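Local structure of malate synthase (Haloferax volcanii, 3OYZ) at residues A133-F136 and F137-E141. The protein catalyses the magnesium-dependent Claisen condensation of acetyl-CoA with glyoxylate and the hydrolysis of the resulting malyl-CoA to malate and CoA in the glyoxylate cycle. Numbering follows the deposited sequence.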
loop_
_atom_site.group_PDB
_atom_site.type_symbol
_atom_site.label_atom_id
_atom_site.label_comp_id
_atom_site.label_asym_id
_atom_site.label_seq_id
_atom_site.Cartn_x
_atom_site.Cartn_y
_atom_site.Cartn_z
ATOM N N ALA A 133 12.917 -13.457 -20.325
ATOM C CA ALA A 133 12.233 -12.912 -21.498
ATOM C C ALA A 133 13.244 -11.970 -22.176
ATOM O O ALA A 133 13.443 -12.026 -23.417
ATOM C CB ALA A 133 10.944 -12.172 -21.078
ATOM N N ASP A 134 13.883 -11.073 -21.413
ATOM C CA ASP A 134 14.922 -10.235 -21.969
ATOM C C ASP A 134 15.950 -10.945 -22.838
ATOM O O ASP A 134 16.369 -10.446 -23.924
ATOM C CB ASP A 134 15.665 -9.428 -20.886
ATOM C CG ASP A 134 16.845 -8.690 -21.446
ATOM O OD1 ASP A 134 16.620 -7.706 -22.179
ATOM O OD2 ASP A 134 18.025 -9.006 -21.172
ATOM N N GLU A 135 16.379 -12.104 -22.374
ATOM C CA GLU A 135 17.353 -12.844 -23.171
ATOM C C GLU A 135 16.727 -13.296 -24.535
ATOM O O GLU A 135 17.419 -13.222 -25.518
ATOM C CB GLU A 135 17.848 -14.034 -22.395
ATOM C CG GLU A 135 18.763 -14.950 -23.204
ATOM C CD GLU A 135 20.029 -14.272 -23.725
ATOM O OE1 GLU A 135 20.444 -13.154 -23.368
ATOM O OE2 GLU A 135 20.707 -14.979 -24.487
ATOM N N PHE A 136 15.495 -13.756 -24.549
ATOM C CA PHE A 136 14.809 -14.036 -25.825
ATOM C C PHE A 136 14.687 -12.832 -26.740
ATOM O O PHE A 136 14.894 -12.960 -27.950
ATOM C CB PHE A 136 13.461 -14.680 -25.564
ATOM C CG PHE A 136 13.582 -16.068 -25.041
ATOM C CD1 PHE A 136 14.401 -16.986 -25.696
ATOM C CD2 PHE A 136 12.813 -16.505 -23.968
ATOM C CE1 PHE A 136 14.442 -18.328 -25.270
ATOM C CE2 PHE A 136 12.866 -17.847 -23.518
ATOM C CZ PHE A 136 13.697 -18.738 -24.168
ATOM N N PHE A 137 14.415 -11.642 -26.207
ATOM C CA PHE A 137 14.382 -10.447 -27.033
ATOM C C PHE A 137 15.759 -10.246 -27.666
ATOM O O PHE A 137 15.878 -9.913 -28.886
ATOM C CB PHE A 137 14.057 -9.152 -26.232
ATOM C CG PHE A 137 12.626 -8.897 -25.974
ATOM C CD1 PHE A 137 11.947 -7.901 -26.694
ATOM C CD2 PHE A 137 11.929 -9.662 -25.040
ATOM C CE1 PHE A 137 10.612 -7.699 -26.444
ATOM C CE2 PHE A 137 10.610 -9.477 -24.779
ATOM C CZ PHE A 137 9.928 -8.455 -25.478
ATOM N N THR A 138 16.821 -10.354 -26.856
ATOM C CA THR A 138 18.170 -10.176 -27.370
ATOM C C THR A 138 18.470 -11.216 -28.493
ATOM O O THR A 138 19.082 -10.884 -29.519
ATOM C CB THR A 138 19.184 -10.296 -26.199
ATOM O OG1 THR A 138 18.885 -9.222 -25.292
ATOM C CG2 THR A 138 20.598 -10.057 -26.738
ATOM N N ILE A 139 18.157 -12.464 -28.231
ATOM C CA ILE A 139 18.378 -13.493 -29.287
ATOM C C ILE A 139 17.610 -13.172 -30.592
ATOM O O ILE A 139 18.233 -13.208 -31.652
ATOM C CB ILE A 139 18.045 -14.871 -28.751
ATOM C CG1 ILE A 139 19.218 -15.338 -27.834
ATOM C CG2 ILE A 139 17.861 -15.915 -29.894
ATOM C CD1 ILE A 139 18.761 -16.470 -26.913
ATOM N N VAL A 140 16.316 -12.877 -30.519
ATOM C CA VAL A 140 15.515 -12.430 -31.675
ATOM C C VAL A 140 16.149 -11.306 -32.445
ATOM O O VAL A 140 16.297 -11.437 -33.685
ATOM C CB VAL A 140 14.082 -12.060 -31.238
ATOM C CG1 VAL A 140 13.399 -11.267 -32.336
ATOM C CG2 VAL A 140 13.350 -13.298 -30.792
ATOM N N GLU A 141 16.506 -10.202 -31.780
ATOM C CA GLU A 141 17.288 -9.120 -32.363
ATOM C C GLU A 141 18.522 -9.543 -33.146
ATOM O O GLU A 141 18.752 -9.127 -34.306
ATOM C CB GLU A 141 17.654 -7.992 -31.375
ATOM C CG GLU A 141 16.367 -7.301 -30.882
ATOM C CD GLU A 141 16.597 -6.441 -29.618
ATOM O OE1 GLU A 141 17.599 -6.664 -28.877
ATOM O OE2 GLU A 141 15.748 -5.569 -29.340
HETATM O O HOH W 1 19.892 -9.981 -22.874
#
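Asp134 and Thr138 stand one turn apart on helix 127-143 and meet through a water rather than directly. The Asp134 OD1 and Thr138 OG1 atoms stay 4.1 Å apart, while the water lies 2.7 Å from Asp134 OD2, to which it donates, and 2.7 Å from Thr138 OG1, whose proton it accepts. A second, longer donation of 3.3 Å from this water reaches Glu135 OE1, so three residues share a single solvent molecule. Thr138 can take part because its OG1 lies beside its own backbone N (chi1 -63°), turned back toward the preceding turn.

Glu135 runs forward instead. Its chain bends at chi2 (60°), bringing the carboxylate obliquely across Ile139, with OE2 3.4 Å from the terminal CD1, a van der Waals contact between a charged group and a methyl.

On the buried flank, the Phe137 ring presents its edge to the backbone of the previous turn: CD2 is 3.2 Å from Ala133 O, which lies in the ring plane. The same oxygen accepts the Phe137 N-H at 3.0 Å, one of four consecutive i to i+4 bonds between the two segments, running to Val140 N on Phe136 O. Beyond the ring lie Phe119 and Ile121 of strand 118-121, Met153 of strand 152-157 and Met102 of helix 92-105, the setting of a helix in a beta-alpha-beta unit of a TIM barrel.

Arg182 forms a salt bridge with Asp134 OD1 and hydrogen bonds to Thr138 OG1, and Asn179 also bonds both side chains. With Arg182 NE on OD1, and the Asn179 N-H and the water on OD2, the buried Asp134 carboxylate is probably stabilised as an anion, and the helix joins an apolar barrel-facing side to a polar side built of Asp134, Thr138, Arg182, Asn179 and a bound water.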